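PDB 3THA: tryptophan synthase alpha chain from Campylobacter jejuni, which probably cleaves indoleglycerol phosphate to indole and glyceraldehyde 3-phosphate, the alpha-subunit reaction in the last step of tryptophan biosynthesis. Local coordinates for residues L34-S40 with R84-K89; V17-V21 with I225-V231; V191-R195 with K219-G223. The contacts are given in a common frame with arbitrary orientation. Residues are numbered along the deposited sequence.

Interaction 1: residues L34-S40 with R84-K89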
loop_
_atom_site.group_PDB
_atom_site.type_symbol
_atom_site.label_atom_id
_atom_site.label_comp_id
_atom_site.label_asym_id
_atom_site.label_seq_id
_atom_site.Cartn_x
_atom_site.Cartn_y
_atom_site.Cartn_z
ATOM N N LEU B 34 -10.823 -13.941 16.567
ATOM C CA LEU B 34 -12.006 -13.091 16.793
ATOM C C LEU B 34 -12.817 -13.556 17.992
ATOM O O LEU B 34 -13.236 -12.766 18.813
ATOM C CB LEU B 34 -12.861 -13.004 15.528
ATOM C CG LEU B 34 -12.143 -12.151 14.442
ATOM C CD1 LEU B 34 -12.803 -12.212 13.048
ATOM C CD2 LEU B 34 -12.004 -10.716 14.889
ATOM N N GLN B 35 -12.992 -14.861 18.113
ATOM C CA GLN B 35 -13.736 -15.375 19.216
ATOM C C GLN B 35 -13.060 -15.059 20.537
ATOM O O GLN B 35 -13.715 -15.082 21.576
ATOM C CB GLN B 35 -13.937 -16.889 19.063
ATOM C CG GLN B 35 -14.719 -17.283 17.817
ATOM C CD GLN B 35 -16.234 -17.051 17.929
ATOM O OE1 GLN B 35 -16.713 -16.042 18.477
ATOM N NE2 GLN B 35 -16.995 -17.989 17.378
ATOM N N ARG B 36 -11.761 -14.780 20.524
ATOM C CA ARG B 36 -11.063 -14.516 21.775
ATOM C C ARG B 36 -10.841 -13.019 22.010
ATOM O O ARG B 36 -10.173 -12.589 22.942
ATOM C CB ARG B 36 -9.779 -15.347 21.866
ATOM C CG ARG B 36 -9.996 -16.804 22.364
ATOM C CD ARG B 36 -8.804 -17.725 22.077
ATOM N NE ARG B 36 -7.715 -17.473 23.015
ATOM C CZ ARG B 36 -6.644 -18.250 23.188
ATOM N NH1 ARG B 36 -6.485 -19.363 22.481
ATOM N NH2 ARG B 36 -5.728 -17.908 24.081
ATOM N N LEU B 37 -11.441 -12.209 21.161
ATOM C CA LEU B 37 -11.186 -10.777 21.179
ATOM C C LEU B 37 -11.641 -10.156 22.506
ATOM O O LEU B 37 -10.991 -9.273 23.036
ATOM C CB LEU B 37 -11.860 -10.122 19.978
ATOM C CG LEU B 37 -11.433 -8.729 19.585
ATOM C CD1 LEU B 37 -9.873 -8.716 19.335
ATOM C CD2 LEU B 37 -12.237 -8.276 18.354
ATOM N N ASP B 38 -12.773 -10.614 23.011
ATOM C CA ASP B 38 -13.271 -10.198 24.331
ATOM C C ASP B 38 -12.265 -10.340 25.461
ATOM O O ASP B 38 -12.268 -9.537 26.364
ATOM C CB ASP B 38 -14.561 -10.940 24.691
ATOM C CG ASP B 38 -15.765 -10.369 23.974
ATOM O OD1 ASP B 38 -15.630 -9.304 23.341
ATOM O OD2 ASP B 38 -16.841 -10.987 24.034
ATOM N N GLN B 39 -11.399 -11.343 25.416
ATOM C CA GLN B 39 -10.388 -11.480 26.473
ATOM C C GLN B 39 -9.033 -10.895 26.138
ATOM O O GLN B 39 -8.105 -11.045 26.933
ATOM C CB GLN B 39 -10.181 -12.928 26.899
ATOM C CG GLN B 39 -11.438 -13.688 27.249
ATOM C CD GLN B 39 -11.565 -14.882 26.316
ATOM O OE1 GLN B 39 -10.855 -15.889 26.465
ATOM N NE2 GLN B 39 -12.435 -14.747 25.303
ATOM N N SER B 40 -8.885 -10.257 24.982
ATOM C CA SER B 40 -7.592 -9.641 24.667
ATOM C C SER B 40 -7.634 -8.187 25.109
ATOM O O SER B 40 -8.716 -7.644 25.237
ATOM C CB SER B 40 -7.306 -9.716 23.161
ATOM O OG SER B 40 -8.132 -8.796 22.468
ATOM N N ARG B 84 -20.578 -15.496 12.215
ATOM C CA ARG B 84 -20.421 -16.494 13.264
ATOM C C ARG B 84 -19.622 -16.039 14.487
ATOM O O ARG B 84 -19.339 -16.832 15.360
ATOM C CB ARG B 84 -19.934 -17.858 12.740
ATOM C CG ARG B 84 -19.332 -17.894 11.373
ATOM C CD ARG B 84 -18.873 -19.323 11.036
ATOM N NE ARG B 84 -17.522 -19.278 10.496
ATOM C CZ ARG B 84 -17.248 -19.065 9.224
ATOM N NH1 ARG B 84 -15.978 -19.002 8.814
ATOM N NH2 ARG B 84 -18.236 -18.922 8.358
ATOM N N ILE B 85 -19.309 -14.753 14.558
ATOM C CA ILE B 85 -18.437 -14.214 15.593
ATOM C C ILE B 85 -19.237 -13.439 16.621
ATOM O O ILE B 85 -20.101 -12.632 16.261
ATOM C CB ILE B 85 -17.341 -13.303 14.922
ATOM C CG1 ILE B 85 -16.201 -14.178 14.437
ATOM C CG2 ILE B 85 -16.845 -12.144 15.828
ATOM C CD1 ILE B 85 -16.076 -15.404 15.193
ATOM N N LYS B 86 -18.951 -13.671 17.894
ATOM C CA LYS B 86 -19.518 -12.804 18.903
ATOM C C LYS B 86 -18.431 -12.105 19.702
ATOM O O LYS B 86 -17.604 -12.736 20.357
ATOM C CB LYS B 86 -20.521 -13.548 19.812
ATOM C CG LYS B 86 -21.478 -12.607 20.670
ATOM C CD LYS B 86 -21.888 -11.275 19.942
ATOM C CE LYS B 86 -22.808 -10.371 20.824
ATOM N NZ LYS B 86 -22.952 -8.957 20.278
ATOM N N THR B 87 -18.424 -10.781 19.620
ATOM C CA THR B 87 -17.486 -9.999 20.426
ATOM C C THR B 87 -18.147 -8.718 20.884
ATOM O O THR B 87 -19.140 -8.303 20.304
ATOM C CB THR B 87 -16.191 -9.655 19.638
ATOM O OG1 THR B 87 -15.288 -8.959 20.509
ATOM C CG2 THR B 87 -16.518 -8.777 18.429
ATOM N N LYS B 88 -17.600 -8.100 21.922
ATOM C CA LYS B 88 -18.096 -6.796 22.372
ATOM C C LYS B 88 -17.245 -5.649 21.839
ATOM O O LYS B 88 -17.639 -4.492 21.905
ATOM C CB LYS B 88 -18.140 -6.734 23.882
ATOM C CG LYS B 88 -19.301 -7.503 24.463
ATOM C CD LYS B 88 -20.658 -6.862 24.103
ATOM C CE LYS B 88 -21.825 -7.854 24.284
ATOM N NZ LYS B 88 -21.834 -8.576 25.600
ATOM N N LYS B 89 -16.072 -5.973 21.324
ATOM C CA LYS B 89 -15.142 -4.946 20.856
ATOM C C LYS B 89 -15.554 -4.347 19.512
ATOM O O LYS B 89 -16.352 -4.930 18.780
ATOM C CB LYS B 89 -13.735 -5.518 20.776
ATOM C CG LYS B 89 -13.302 -6.224 22.059
ATOM C CD LYS B 89 -12.948 -5.220 23.096
ATOM C CE LYS B 89 -12.731 -5.894 24.423
ATOM N NZ LYS B 89 -11.664 -6.904 24.298
#
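Polar contacts dominate this pairing of the end of helix 27-35 and the turn after it with the loop R84-K89. D38 OD1 is the main acceptor. D38 OD1 takes K88 N at 2.7 Å, almost in line, and T87 OG1 at 2.9 Å. T87 OG1 also accepts from K89 N at 3.2 Å, which makes an ST turn. K89 folds over the 3-10 turn 37-39. K89 NZ gives a hydrogen bond to L37 O at 2.8 Å and a weak one to S40 O at 3.2 Å; I42 O is a further partner. At the other end the Q35 amide bonds weakly to the backbone: Q35 OE1 to K86 N and Q35 NE2 to R84 O, both 3.3 Å. The apolar part is small. L34 CB lies 3.7 Å from I85 CG1, and L34 and L37 also touch L45 of strand 44-48. Here two neighbouring helix-to-strand loops of a TIM barrel, those leading into strands 44-48 and 90-94, are joined.

Interaction 2: residues V17-V21 with I225-V231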
loop_
_atom_site.group_PDB
_atom_site.type_symbol
_atom_site.label_atom_id
_atom_site.label_comp_id
_atom_site.label_asym_id
_atom_site.label_seq_id
_atom_site.Cartn_x
_atom_site.Cartn_y
_atom_site.Cartn_z
ATOM N N VAL B 17 -5.594 -0.241 19.776
ATOM C CA VAL B 17 -6.158 -0.491 18.457
ATOM C C VAL B 17 -5.183 -1.374 17.733
ATOM O O VAL B 17 -3.989 -1.164 17.818
ATOM C CB VAL B 17 -6.340 0.815 17.623
ATOM C CG1 VAL B 17 -7.044 0.503 16.287
ATOM C CG2 VAL B 17 -7.132 1.831 18.416
ATOM N N ALA B 18 -5.687 -2.357 17.013
ATOM C CA ALA B 18 -4.821 -3.250 16.321
ATOM C C ALA B 18 -5.364 -3.568 14.956
ATOM O O ALA B 18 -6.579 -3.533 14.702
ATOM C CB ALA B 18 -4.625 -4.560 17.148
ATOM N N TYR B 19 -4.460 -3.944 14.086
ATOM C CA TYR B 19 -4.845 -4.347 12.768
ATOM C C TYR B 19 -4.379 -5.782 12.556
ATOM O O TYR B 19 -3.290 -6.167 13.029
ATOM C CB TYR B 19 -4.200 -3.348 11.775
ATOM C CG TYR B 19 -4.180 -3.779 10.338
ATOM C CD1 TYR B 19 -5.128 -3.304 9.451
ATOM C CD2 TYR B 19 -3.170 -4.609 9.850
ATOM C CE1 TYR B 19 -5.139 -3.701 8.122
ATOM C CE2 TYR B 19 -3.157 -4.999 8.517
ATOM C CZ TYR B 19 -4.157 -4.544 7.656
ATOM O OH TYR B 19 -4.177 -4.907 6.320
ATOM N N THR B 20 -5.191 -6.569 11.852
ATOM C CA THR B 20 -4.799 -7.904 11.388
ATOM C C THR B 20 -5.344 -8.109 9.979
ATOM O O THR B 20 -6.303 -7.451 9.551
ATOM C CB THR B 20 -5.331 -9.097 12.306
ATOM O OG1 THR B 20 -4.744 -10.351 11.902
ATOM C CG2 THR B 20 -6.845 -9.262 12.216
ATOM N N VAL B 21 -4.732 -9.045 9.276
ATOM C CA VAL B 21 -5.202 -9.450 7.972
ATOM C C VAL B 21 -6.035 -10.731 8.149
ATOM O O VAL B 21 -5.527 -11.759 8.568
ATOM C CB VAL B 21 -4.015 -9.732 7.010
ATOM C CG1 VAL B 21 -4.524 -9.818 5.557
ATOM C CG2 VAL B 21 -2.967 -8.644 7.116
ATOM N N ILE B 225 -2.396 2.684 17.646
ATOM C CA ILE B 225 -2.726 1.717 16.589
ATOM C C ILE B 225 -1.511 0.901 16.172
ATOM O O ILE B 225 -0.615 1.448 15.530
ATOM C CB ILE B 225 -3.262 2.423 15.334
ATOM C CG1 ILE B 225 -4.392 3.384 15.686
ATOM C CG2 ILE B 225 -3.725 1.423 14.273
ATOM C CD1 ILE B 225 -4.961 4.143 14.479
ATOM N N VAL B 226 -1.469 -0.396 16.525
ATOM C CA VAL B 226 -0.396 -1.270 16.069
ATOM C C VAL B 226 -0.774 -2.090 14.806
ATOM O O VAL B 226 -1.825 -2.768 14.757
ATOM C CB VAL B 226 0.084 -2.137 17.202
ATOM C CG1 VAL B 226 1.258 -3.046 16.757
ATOM C CG2 VAL B 226 0.502 -1.251 18.395
ATOM N N GLY B 227 0.069 -1.978 13.769
ATOM C CA GLY B 227 -0.178 -2.625 12.458
ATOM C C GLY B 227 0.744 -3.807 12.105
ATOM O O GLY B 227 0.551 -4.955 12.543
ATOM N N THR B 228 1.746 -3.505 11.296
ATOM C CA THR B 228 2.797 -4.437 10.933
ATOM C C THR B 228 3.086 -5.456 12.029
ATOM O O THR B 228 2.937 -6.650 11.787
ATOM C CB THR B 228 4.088 -3.672 10.559
ATOM O OG1 THR B 228 4.499 -2.827 11.670
ATOM C CG2 THR B 228 3.791 -2.812 9.303
ATOM N N SER B 229 3.456 -4.974 13.216
ATOM C CA SER B 229 3.844 -5.812 14.337
ATOM C C SER B 229 2.848 -6.864 14.786
ATOM O O SER B 229 3.256 -7.986 15.063
ATOM C CB SER B 229 4.194 -4.953 15.523
ATOM O OG SER B 229 5.434 -4.386 15.274
ATOM N N ILE B 230 1.565 -6.506 14.892
ATOM C CA ILE B 230 0.542 -7.463 15.289
ATOM C C ILE B 230 0.506 -8.554 14.238
ATOM O O ILE B 230 0.618 -9.728 14.562
ATOM C CB ILE B 230 -0.868 -6.816 15.497
ATOM C CG1 ILE B 230 -1.130 -6.521 16.984
ATOM C CG2 ILE B 230 -1.993 -7.800 15.126
ATOM C CD1 ILE B 230 -0.246 -5.510 17.605
ATOM N N VAL B 231 0.403 -8.165 12.972
ATOM C CA VAL B 231 0.455 -9.139 11.893
ATOM C C VAL B 231 1.663 -10.102 12.061
ATOM O O VAL B 231 1.549 -11.304 11.775
ATOM C CB VAL B 231 0.422 -8.464 10.483
ATOM C CG1 VAL B 231 0.575 -9.512 9.363
ATOM C CG2 VAL B 231 -0.889 -7.696 10.287
#
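Apolar side chains fill both sides of this buried strand pair. On one side V17 CB packs on I225 CG1 at 3.8 Å. Both side chains also touch F203 of strand 202-205 and E46 of strand 44-48. On the other side A18 CB meets I230 CG1 at 4.0 Å. Here the first turn of helix 228-233 folds back over strand 15-21. V231 reaches back to the V17 side of the strand: V231 CG2 is 3.9 Å from Y19 CD2, at the edge of the ring, and 3.9 Å from V21 CG2. I61 and A64 of helix 60-70 touch Y19 and V21 in turn.

The polar part is the backbone. The strands run parallel, with V17 opposite I225 and A18 opposite V226. V226 N donates to V17 O at 2.9 Å, and Y19 N donates to V226 O at 3.0 Å. V226 thus bonds through both its N and its O to the residues flanking A18. Two CA-H...O contacts lie beside these bonds: I225 CA to V17 O and A18 CA to V226 O, both 3.4 Å. The pairing stops at G227, where the chain leaves the sheet for the helix. G227 O accepts from V231 N at 3.2 Å.

Strand 15-21 also bonds to strand 44-48 on its other edge. V17 lies about 4 Å, side chain to side chain, from E46, the predicted proton acceptor. First strand beside last, all parallel, is the closure of the eight-stranded TIM barrel.

Interaction 3: residues V191-R195 with K219-G223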
loop_
_atom_site.group_PDB
_atom_site.type_symbol
_atom_site.label_atom_id
_atom_site.label_comp_id
_atom_site.label_asym_id
_atom_site.label_seq_id
_atom_site.Cartn_x
_atom_site.Cartn_y
_atom_site.Cartn_z
ATOM N N VAL B 191 -1.904 17.157 17.743
ATOM C CA VAL B 191 -3.064 16.766 18.552
ATOM C C VAL B 191 -3.829 17.963 19.128
ATOM O O VAL B 191 -5.039 18.088 18.904
ATOM C CB VAL B 191 -2.635 15.775 19.678
ATOM C CG1 VAL B 191 -3.649 15.733 20.798
ATOM C CG2 VAL B 191 -2.375 14.381 19.083
ATOM N N LYS B 192 -3.121 18.842 19.840
ATOM C CA LYS B 192 -3.671 20.106 20.300
ATOM C C LYS B 192 -4.425 20.844 19.176
ATOM O O LYS B 192 -5.558 21.311 19.357
ATOM C CB LYS B 192 -2.532 20.981 20.833
ATOM C CG LYS B 192 -3.000 22.191 21.703
ATOM C CD LYS B 192 -1.871 23.004 22.281
ATOM C CE LYS B 192 -2.304 23.551 23.642
ATOM N NZ LYS B 192 -1.657 24.841 24.048
ATOM N N GLU B 193 -3.800 20.930 18.005
ATOM C CA GLU B 193 -4.363 21.626 16.867
ATOM C C GLU B 193 -5.687 20.980 16.447
ATOM O O GLU B 193 -6.690 21.672 16.260
ATOM C CB GLU B 193 -3.341 21.636 15.717
ATOM C CG GLU B 193 -3.848 22.237 14.421
ATOM C CD GLU B 193 -2.804 22.287 13.333
ATOM O OE1 GLU B 193 -3.004 21.642 12.296
ATOM O OE2 GLU B 193 -1.793 22.989 13.486
ATOM N N ILE B 194 -5.691 19.656 16.307
ATOM C CA ILE B 194 -6.889 18.941 15.935
ATOM C C ILE B 194 -7.936 19.161 17.008
ATOM O O ILE B 194 -9.097 19.464 16.693
ATOM C CB ILE B 194 -6.637 17.449 15.799
ATOM C CG1 ILE B 194 -5.493 17.205 14.825
ATOM C CG2 ILE B 194 -7.903 16.736 15.329
ATOM C CD1 ILE B 194 -4.874 15.840 14.904
ATOM N N ARG B 195 -7.530 19.033 18.271
ATOM C CA ARG B 195 -8.459 19.252 19.372
ATOM C C ARG B 195 -9.216 20.557 19.220
ATOM O O ARG B 195 -10.420 20.588 19.466
ATOM C CB ARG B 195 -7.776 19.173 20.740
ATOM C CG ARG B 195 -8.131 17.902 21.468
ATOM C CD ARG B 195 -7.020 17.398 22.373
ATOM N NE ARG B 195 -7.172 15.954 22.587
ATOM C CZ ARG B 195 -6.306 15.164 23.222
ATOM N NH1 ARG B 195 -5.177 15.657 23.744
ATOM N NH2 ARG B 195 -6.581 13.864 23.333
ATOM N N LYS B 219 0.650 8.829 25.918
ATOM C CA LYS B 219 0.483 10.177 26.467
ATOM C C LYS B 219 0.423 11.241 25.389
ATOM O O LYS B 219 0.576 12.430 25.662
ATOM C CB LYS B 219 1.543 10.518 27.528
ATOM C CG LYS B 219 2.953 9.996 27.288
ATOM C CD LYS B 219 3.453 9.359 28.582
ATOM C CE LYS B 219 4.804 8.682 28.429
ATOM N NZ LYS B 219 5.039 7.669 29.522
ATOM N N VAL B 220 0.191 10.804 24.161
ATOM C CA VAL B 220 0.195 11.718 23.041
ATOM C C VAL B 220 -1.247 12.066 22.742
ATOM O O VAL B 220 -1.578 13.231 22.607
ATOM C CB VAL B 220 0.923 11.102 21.825
ATOM C CG1 VAL B 220 0.578 11.828 20.549
ATOM C CG2 VAL B 220 2.425 11.111 22.059
ATOM N N ALA B 221 -2.112 11.051 22.708
ATOM C CA ALA B 221 -3.509 11.241 22.307
ATOM C C ALA B 221 -4.519 10.417 23.116
ATOM O O ALA B 221 -4.439 10.375 24.345
ATOM C CB ALA B 221 -3.663 10.992 20.814
ATOM N N ASP B 222 -5.471 9.784 22.428
ATOM C CA ASP B 222 -6.564 9.052 23.078
ATOM C C ASP B 222 -6.528 7.555 22.790
ATOM O O ASP B 222 -7.383 6.825 23.286
ATOM C CB ASP B 222 -7.916 9.570 22.554
ATOM C CG ASP B 222 -8.179 11.000 22.924
ATOM O OD1 ASP B 222 -7.798 11.435 24.034
ATOM O OD2 ASP B 222 -8.785 11.694 22.109
ATOM N N GLY B 223 -5.604 7.120 21.927
ATOM C CA GLY B 223 -5.535 5.738 21.447
ATOM C C GLY B 223 -4.242 5.473 20.687
ATOM O O GLY B 223 -3.522 6.420 20.332
#
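The last turn of helix 180-195 faces an irregular loop that leads into strand 223-226. The backbones stay well apart: the nearest CA atoms, of V191 and A221, are 6.7 Å from each other. Side chains therefore make the contact. The helical bond from R195 N to V191 O, 2.7 Å, sets these two residues one turn apart, and both point their CA-to-CB bonds toward the loop.

V191 forms the apolar part. V191 CG2 lies 4.0 Å from A221 CB and 4.2 Å from V220 CG1, and V191 CG1 is 3.7 Å from V220 O. Strands 168-171 and 202-205 lie beneath: V191 touches L170, while V220 and A221 touch V204.

R195 reaches over the loop to D222. R195 NH2 and D222 OD1 form a salt bridge at 2.8 Å, with OD1 near the plane of the guanidinium. The other carboxylate oxygen, OD2, accepts a hydrogen bond from the backbone N of I202.

The buried area is small, 175 Å². This is packing in a TIM barrel, joining the C-terminal end of outer helix 180-195 to the loop that enters the last barrel strand. D222 thus links R195, at the end of the helix, to the start of strand 202-205 through its two oxygens.

All three contacts belong to one TIM barrel. Interaction 2 lies near the centre of the folded chain, its own centre about 8 Å from that of the chain, and its two segments bracket the other contacts in sequence. Interaction 1 comes next, then interaction 3. Interactions 1 and 2 have centres 16 Å apart and are linked by the succession of strand 15-21 and helix 27-35. Interactions 2 and 3 are 20 Å apart between centres; loop 219-223 runs through strand 223-226 into segment 225-231. Interactions 1 and 3 have centres about 28 Å apart and do not touch. The barrel is thus closed at its strand seam by interaction 2, while interactions 1 and 3 tie outer helix ends to loops entering the strands.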